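Local coordinates for SufE-like protein, chloroplastic (Arabidopsis thaliana, PDB 4PUI), which activates the cysteine desulfurase that supplies sulfur for iron-sulfur cluster assembly, and is present here as its BolA domain, at residues A[12-15]-A[16-20]; A[68-71]-A[72-76]; A[77-80]-A[81-85]. All blocks are in the same frame, centred on the assembly; numbering follows the deposited sequence.

In the fold
All three contacts are local and lie on the helical side of the BolA domain. Interactions 1 and 2 sit on the two longer helices, 5-18 and 64-74, which pack against each other. Each turns two buried side chains to the sheet: Leu14 and Leu18 in the first, Ile71 and Leu75 in the second. Leu18 meets Leu70 and Ile71, and Lys13 probably bonds to the carbonyl of Leu74. Interaction 3 lies nearer the surface, about 18 Å from interaction 1 between centres. It ends the short helix 76-79 with bonds from Ser81 and Leu83 and a glycine turn, and touches interaction 2 through Tyr72 and Leu79.

Interaction 1 of 3, residues A[12-15]-A[16-20]; sequences EKLE and KELDP
Lys16 opens the second segment by bonding through its N to Glu12 O, one turn back. Its CB rests 3.3 Å from that same Glu12 O. The bent chain of Lys16 brings its NZ back to Glu17 OE2, in a long salt bridge of 3.8 Å.

Glu17 N follows the helical pattern and bonds to Lys13 O. The Glu17 side chain crosses that of Lys13, with Glu17 CG 3.9 Å from Lys13 CE. The Lys13 amine goes to another partner, Leu74 O at the end of helix 64-74.

Leu18 N bonds to Leu14 O at 2.8 Å. The two leucines lie side by side and point the same way, with Leu14 CD2 3.9 Å from Leu18 CD1. They make the sheet-facing side of helix 5-18 in the alpha+beta (class II KH-like) fold of the BolA domain. Leu14 reaches Leu52 and Ile54 of the sheet, while Leu18 covers Ile54 and borders helix 64-74.

Asp19 has a positive phi of 37° and ends the helix. Its N still reaches Glu15 O at 3.1 Å, but from above the carbonyl plane.

Pro20 has no N-H to continue the pattern. Its CD instead lies 3.6 Å from Leu14 O and 3.7 Å from Glu15 CA, and its ring touches Ile54 as the chain turns toward strand 22-27.

Interaction 2 of 3, residues A[68-71]-A[72-76]; sequences HRLI and YDLLQ
Ile71 and Leu75 make the tightly packed side of this helical turn. Their side chains run alongside each other, with Ile71 CG2 3.9 Å from Leu75 CD1. Ile71 CG2 stands opposite its own backbone N because CG1 takes chi1 -62°, and this turns the methyl along the helix to Leu75. Both residues are buried. They face Leu52 of the sheet, and Ile71 also meets Leu14 of helix 5-18.

Leu70 and Leu74 pair in the same manner, with Leu70 CD2 3.7 Å from Leu74 CD1, but they are partly exposed. The stretch belongs to helix 64-74, one of the two longer helices that pack on the sheet of the BolA fold. The helix ends here: Leu75 N gives a weak bond to Ile71 O, and Leu75 sits at the N-cap position of the short helix 76-79.

On another side, His68 and Tyr72 point the same way with ring planes at 22°, slid apart so that they barely overlap. His68 CE1 lies over one face of the tyrosine near its rim, 3.5 Å from Tyr72 CE1. Both side chains touch Ile88 of strand 85-91 and are partly covered. With an alanine in place of Tyr72, the His68 ring would probably lose this flat neighbour and be freer to turn.

The solvent side is looser and belongs to Asp73. One water donates to Leu70 O at 2.9 Å and to Asp73 OD2 at 2.6 Å. Gln76 folds back here, and its NE2 bonds in the carbonyl plane to a lone pair of Asp73 O at 3.2 Å.

Interaction 3 of 3, residues A[77-80]-A[81-85]; sequences DELK and SGLHA
Ser81 and Leu83 both return to the last turn of helix 76-79 through hydrogen bonds. Glu78 O accepts two of them, from Ser81 N and from Leu83 N, each at 3.0 Å. The donors come from opposite faces of the carbonyl plane, and neither lies on a lone pair. Ser81 OG donates to Asp77 O at 2.7 Å. Its chi1 of 58° sets OG between the backbone N and the carbonyl carbon, where it can reach back to that carbonyl. This is a helix C-terminal cap closed by a positive-phi glycine, and the Leu83 N bond reaches five residues back. Gly82 has phi 131°, and a side chain on this backbone would press against the carbonyl O of Ser81.

Two waters lie beside the cap. One donates to Glu78 OE1; its link to Ser81 OG is doubtful. The other accepts from Gly82 N at 2.9 Å, but its distance of 2.5 Å to Leu79 O is unusually short.

The apolar contacts come from Leu83. Its CG lies opposite its backbone N, chi1 178°, and the end of the chain reaches the helix. Leu83 CD2 touches Glu78 CB at 3.7 Å and Leu79 CD2 at 3.8 Å. The two leucine side chains pass at a slant. Leu79 CA also makes a C-H...O contact with Leu83 O at 3.5 Å.

Charged groups tie helix 76-79 to helix 5-18: the Glu78 carboxylate forms salt bridges to Arg6 and Arg9. Leu83 packs on Phe50 of strand 49-55, and the chain then enters strand 85-91, where backbone bonds of Ala85 to Thr48 and Phe50 join it to the sheet.

Interaction 1 of 3, residues A[12-15]-A[16-20]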
loop_
_atom_site.group_PDB
_atom_site.type_symbol
_atom_site.label_atom_id
_atom_site.label_comp_id
_atom_site.label_asym_id
_atom_site.label_seq_id
_atom_site.Cartn_x
_atom_site.Cartn_y
_atom_site.Cartn_z
ATOM N N GLU A 12 -7.171 2.127 5.300
ATOM C CA GLU A 12 -7.297 2.513 6.707
ATOM C C GLU A 12 -6.028 2.203 7.511
ATOM O O GLU A 12 -5.630 2.985 8.389
ATOM C CB GLU A 12 -8.528 1.857 7.340
ATOM C CG GLU A 12 -9.820 2.569 6.979
ATOM C CD GLU A 12 -11.059 1.780 7.351
ATOM O OE1 GLU A 12 -11.027 1.080 8.385
ATOM O OE2 GLU A 12 -12.062 1.864 6.605
ATOM N N LYS A 13 -5.405 1.070 7.216
ATOM C CA LYS A 13 -4.186 0.664 7.911
ATOM C C LYS A 13 -3.056 1.656 7.621
ATOM O O LYS A 13 -2.335 2.073 8.524
ATOM C CB LYS A 13 -3.777 -0.748 7.497
ATOM C CG LYS A 13 -2.486 -1.273 8.144
ATOM C CD LYS A 13 -2.647 -1.479 9.640
ATOM C CE LYS A 13 -1.392 -2.072 10.262
ATOM N NZ LYS A 13 -1.471 -3.551 10.441
ATOM N N LEU A 14 -2.904 2.031 6.359
ATOM C CA LEU A 14 -1.842 2.967 6.009
ATOM C C LEU A 14 -2.098 4.356 6.574
ATOM O O LEU A 14 -1.159 5.026 7.009
ATOM C CB LEU A 14 -1.664 3.032 4.497
ATOM C CG LEU A 14 -1.297 1.687 3.867
ATOM C CD1 LEU A 14 -1.311 1.793 2.356
ATOM C CD2 LEU A 14 0.058 1.189 4.364
ATOM N N GLU A 15 -3.354 4.791 6.549
ATOM C CA GLU A 15 -3.731 6.071 7.148
ATOM C C GLU A 15 -3.406 6.067 8.641
ATOM O O GLU A 15 -2.820 7.017 9.162
ATOM C CB GLU A 15 -5.223 6.362 6.940
ATOM C CG GLU A 15 -5.584 6.751 5.520
ATOM C CD GLU A 15 -7.071 6.854 5.289
ATOM O OE1 GLU A 15 -7.845 6.331 6.117
ATOM O OE2 GLU A 15 -7.463 7.463 4.273
ATOM N N LYS A 16 -3.794 4.995 9.322
ATOM C CA LYS A 16 -3.617 4.901 10.763
ATOM C C LYS A 16 -2.141 4.882 11.149
ATOM O O LYS A 16 -1.733 5.549 12.099
ATOM C CB LYS A 16 -4.308 3.651 11.308
ATOM C CG LYS A 16 -4.282 3.583 12.822
ATOM C CD LYS A 16 -3.696 2.279 13.319
ATOM C CE LYS A 16 -4.780 1.260 13.605
ATOM N NZ LYS A 16 -4.287 0.195 14.523
ATOM N N GLU A 17 -1.334 4.128 10.413
ATOM C CA GLU A 17 0.066 3.954 10.810
ATOM C C GLU A 17 1.031 4.983 10.235
ATOM O O GLU A 17 2.046 5.290 10.865
ATOM C CB GLU A 17 0.565 2.547 10.489
ATOM C CG GLU A 17 -0.103 1.462 11.339
ATOM C CD GLU A 17 0.156 1.615 12.839
ATOM O OE1 GLU A 17 1.196 2.187 13.222
ATOM O OE2 GLU A 17 -0.683 1.159 13.641
ATOM N N LEU A 18 0.731 5.498 9.049
ATOM C CA LEU A 18 1.680 6.364 8.359
ATOM C C LEU A 18 1.258 7.832 8.249
ATOM O O LEU A 18 2.066 8.654 7.844
ATOM C CB LEU A 18 2.011 5.793 6.964
ATOM C CG LEU A 18 2.582 4.372 6.955
ATOM C CD1 LEU A 18 2.699 3.834 5.530
ATOM C CD2 LEU A 18 3.921 4.257 7.686
ATOM N N ASP A 19 0.012 8.146 8.610
ATOM C CA ASP A 19 -0.569 9.490 8.465
ATOM C C ASP A 19 -0.105 10.191 7.173
ATOM O O ASP A 19 0.431 11.294 7.225
ATOM C CB ASP A 19 -0.226 10.350 9.689
ATOM C CG ASP A 19 -1.039 11.644 9.762
ATOM O OD1 ASP A 19 -2.061 11.766 9.051
ATOM O OD2 ASP A 19 -0.662 12.532 10.557
ATOM N N PRO A 20 -0.298 9.542 6.012
ATOM C CA PRO A 20 0.328 10.065 4.792
ATOM C C PRO A 20 -0.306 11.374 4.344
ATOM O O PRO A 20 -1.520 11.562 4.475
ATOM C CB PRO A 20 0.058 8.962 3.760
ATOM C CG PRO A 20 -1.196 8.300 4.245
ATOM C CD PRO A 20 -1.146 8.361 5.747
#

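Interaction 2 of 3, residues A[68-71]-A[72-76]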
loop_
_atom_site.group_PDB
_atom_site.type_symbol
_atom_site.label_atom_id
_atom_site.label_comp_id
_atom_site.label_asym_id
_atom_site.label_seq_id
_atom_site.Cartn_x
_atom_site.Cartn_y
_atom_site.Cartn_z
ATOM N N HIS A 68 9.678 -0.476 1.154
ATOM C CA HIS A 68 8.917 -1.583 0.593
ATOM C C HIS A 68 8.576 -2.585 1.683
ATOM O O HIS A 68 7.419 -2.976 1.845
ATOM C CB HIS A 68 9.773 -2.262 -0.475
ATOM C CG HIS A 68 9.086 -3.377 -1.199
ATOM N ND1 HIS A 68 9.130 -4.684 -0.761
ATOM C CD2 HIS A 68 8.361 -3.385 -2.342
ATOM C CE1 HIS A 68 8.442 -5.447 -1.592
ATOM N NE2 HIS A 68 7.964 -4.687 -2.560
ATOM N N ARG A 69 9.592 -2.980 2.440
ATOM C CA ARG A 69 9.425 -4.029 3.445
ATOM C C ARG A 69 8.573 -3.557 4.611
ATOM O O ARG A 69 7.868 -4.367 5.234
ATOM C CB ARG A 69 10.795 -4.511 3.933
ATOM C CG ARG A 69 11.516 -5.352 2.901
ATOM C CD ARG A 69 12.976 -5.570 3.248
ATOM N NE ARG A 69 13.643 -6.411 2.257
ATOM C CZ ARG A 69 14.958 -6.562 2.178
ATOM N NH1 ARG A 69 15.751 -5.926 3.021
ATOM N NH2 ARG A 69 15.477 -7.345 1.241
ATOM N N LEU A 70 8.653 -2.260 4.912
ATOM C CA LEU A 70 7.836 -1.638 5.954
ATOM C C LEU A 70 6.357 -1.774 5.619
ATOM O O LEU A 70 5.538 -2.134 6.474
ATOM C CB LEU A 70 8.210 -0.149 6.080
ATOM C CG LEU A 70 7.547 0.775 7.110
ATOM C CD1 LEU A 70 8.444 1.971 7.338
ATOM C CD2 LEU A 70 6.183 1.285 6.700
ATOM N N ILE A 71 6.021 -1.477 4.369
ATOM C CA ILE A 71 4.644 -1.571 3.904
ATOM C C ILE A 71 4.170 -3.029 3.895
ATOM O O ILE A 71 3.052 -3.334 4.316
ATOM C CB ILE A 71 4.496 -0.955 2.504
ATOM C CG1 ILE A 71 4.846 0.536 2.540
ATOM C CG2 ILE A 71 3.080 -1.170 1.966
ATOM C CD1 ILE A 71 3.996 1.305 3.483
ATOM N N TYR A 72 5.031 -3.925 3.426
ATOM C CA TYR A 72 4.699 -5.341 3.422
ATOM C C TYR A 72 4.427 -5.814 4.855
ATOM O O TYR A 72 3.483 -6.572 5.104
ATOM C CB TYR A 72 5.826 -6.155 2.784
ATOM C CG TYR A 72 5.532 -6.558 1.359
ATOM C CD1 TYR A 72 5.311 -5.605 0.367
ATOM C CD2 TYR A 72 5.440 -7.895 1.018
ATOM C CE1 TYR A 72 5.027 -5.993 -0.937
ATOM C CE2 TYR A 72 5.162 -8.285 -0.264
ATOM C CZ TYR A 72 4.953 -7.338 -1.234
ATOM O OH TYR A 72 4.674 -7.772 -2.504
ATOM N N ASP A 73 5.228 -5.343 5.804
ATOM C CA ASP A 73 5.027 -5.735 7.201
ATOM C C ASP A 73 3.679 -5.253 7.734
ATOM O O ASP A 73 2.970 -5.986 8.431
ATOM C CB ASP A 73 6.171 -5.202 8.069
ATOM C CG ASP A 73 5.915 -5.382 9.553
ATOM O OD1 ASP A 73 5.911 -6.532 10.008
ATOM O OD2 ASP A 73 5.726 -4.372 10.270
ATOM N N LEU A 74 3.319 -4.014 7.411
ATOM C CA LEU A 74 2.053 -3.460 7.878
ATOM C C LEU A 74 0.866 -4.210 7.306
ATOM O O LEU A 74 -0.199 -4.277 7.926
ATOM C CB LEU A 74 1.927 -1.995 7.474
ATOM C CG LEU A 74 2.870 -1.008 8.147
ATOM C CD1 LEU A 74 2.678 0.364 7.526
ATOM C CD2 LEU A 74 2.635 -0.968 9.649
ATOM N N LEU A 75 1.042 -4.759 6.110
ATOM C CA LEU A 75 -0.071 -5.372 5.404
ATOM C C LEU A 75 0.033 -6.885 5.352
ATOM O O LEU A 75 -0.651 -7.520 4.553
ATOM C CB LEU A 75 -0.176 -4.807 3.985
ATOM C CG LEU A 75 -0.426 -3.294 3.926
ATOM C CD1 LEU A 75 -0.471 -2.801 2.488
ATOM C CD2 LEU A 75 -1.716 -2.958 4.655
ATOM N N GLN A 76 0.867 -7.464 6.213
ATOM C CA GLN A 76 1.179 -8.882 6.095
ATOM C C GLN A 76 -0.047 -9.761 6.269
ATOM O O GLN A 76 -0.133 -10.819 5.660
ATOM C CB GLN A 76 2.282 -9.299 7.071
ATOM C CG GLN A 76 1.924 -9.151 8.520
ATOM C CD GLN A 76 3.057 -9.595 9.421
ATOM O OE1 GLN A 76 3.251 -10.795 9.666
ATOM N NE2 GLN A 76 3.818 -8.633 9.918
HETATM O O HOH W 1 6.143 -1.941 9.316
#

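Interaction 3 of 3, residues A[77-80]-A[81-85]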
loop_
_atom_site.group_PDB
_atom_site.type_symbol
_atom_site.label_atom_id
_atom_site.label_comp_id
_atom_site.label_asym_id
_atom_site.label_seq_id
_atom_site.Cartn_x
_atom_site.Cartn_y
_atom_site.Cartn_z
ATOM N N ASP A 77 -1.014 -9.318 7.064
ATOM C CA ASP A 77 -2.189 -10.168 7.290
ATOM C C ASP A 77 -3.014 -10.315 6.016
ATOM O O ASP A 77 -3.619 -11.355 5.787
ATOM C CB ASP A 77 -3.031 -9.647 8.446
ATOM C CG ASP A 77 -2.406 -9.958 9.791
ATOM O OD1 ASP A 77 -1.710 -10.993 9.894
ATOM O OD2 ASP A 77 -2.599 -9.169 10.737
ATOM N N GLU A 78 -3.007 -9.284 5.177
ATOM C CA GLU A 78 -3.673 -9.361 3.873
ATOM C C GLU A 78 -2.906 -10.298 2.955
ATOM O O GLU A 78 -3.496 -11.118 2.246
ATOM C CB GLU A 78 -3.774 -7.974 3.224
ATOM C CG GLU A 78 -4.454 -6.910 4.091
ATOM C CD GLU A 78 -5.930 -7.167 4.300
ATOM O OE1 GLU A 78 -6.504 -8.014 3.591
ATOM O OE2 GLU A 78 -6.523 -6.500 5.176
ATOM N N LEU A 79 -1.581 -10.185 2.980
ATOM C CA LEU A 79 -0.728 -11.007 2.126
ATOM C C LEU A 79 -0.866 -12.489 2.455
ATOM O O LEU A 79 -0.664 -13.335 1.588
ATOM C CB LEU A 79 0.731 -10.584 2.259
ATOM C CG LEU A 79 1.028 -9.197 1.707
ATOM C CD1 LEU A 79 2.348 -8.708 2.250
ATOM C CD2 LEU A 79 1.042 -9.207 0.182
ATOM N N LYS A 80 -1.208 -12.784 3.706
ATOM C CA LYS A 80 -1.414 -14.161 4.169
ATOM C C LYS A 80 -2.857 -14.640 4.007
ATOM O O LYS A 80 -3.228 -15.669 4.581
ATOM C CB LYS A 80 -1.039 -14.283 5.647
ATOM C CG LYS A 80 0.422 -14.019 5.983
ATOM C CD LYS A 80 0.562 -13.833 7.488
ATOM C CE LYS A 80 1.989 -13.516 7.908
ATOM N NZ LYS A 80 2.077 -13.265 9.380
ATOM N N SER A 81 -3.681 -13.910 3.256
ATOM C CA SER A 81 -5.093 -14.288 3.144
ATOM C C SER A 81 -5.789 -13.795 1.883
ATOM O O SER A 81 -6.987 -13.485 1.906
ATOM C CB SER A 81 -5.885 -13.848 4.384
ATOM O OG SER A 81 -5.799 -12.448 4.589
ATOM N N GLY A 82 -5.052 -13.723 0.784
ATOM C CA GLY A 82 -5.683 -13.466 -0.495
ATOM C C GLY A 82 -5.039 -12.376 -1.317
ATOM O O GLY A 82 -5.230 -12.331 -2.529
ATOM N N LEU A 83 -4.302 -11.479 -0.661
ATOM C CA LEU A 83 -3.573 -10.433 -1.370
ATOM C C LEU A 83 -2.311 -11.038 -1.972
ATOM O O LEU A 83 -1.522 -11.657 -1.264
ATOM C CB LEU A 83 -3.204 -9.296 -0.416
ATOM C CG LEU A 83 -2.393 -8.137 -0.997
ATOM C CD1 LEU A 83 -3.161 -7.540 -2.142
ATOM C CD2 LEU A 83 -2.092 -7.067 0.078
ATOM N N HIS A 84 -2.140 -10.881 -3.282
ATOM C CA HIS A 84 -1.029 -11.515 -3.972
ATOM C C HIS A 84 0.155 -10.585 -4.162
ATOM O O HIS A 84 1.296 -10.964 -3.886
ATOM C CB HIS A 84 -1.470 -12.051 -5.331
ATOM C CG HIS A 84 -2.383 -13.234 -5.248
ATOM N ND1 HIS A 84 -2.670 -13.866 -4.060
ATOM C CD2 HIS A 84 -3.069 -13.894 -6.209
ATOM C CE1 HIS A 84 -3.498 -14.871 -4.293
ATOM N NE2 HIS A 84 -3.762 -14.904 -5.583
ATOM N N ALA A 85 -0.115 -9.364 -4.617
ATOM C CA ALA A 85 0.971 -8.452 -4.963
ATOM C C ALA A 85 0.633 -7.014 -4.644
ATOM O O ALA A 85 -0.509 -6.581 -4.803
ATOM C CB ALA A 85 1.316 -8.587 -6.434
HETATM O O HOH W 2 -7.528 -10.782 4.274
HETATM O O HOH W 3 -2.363 -14.583 0.189
#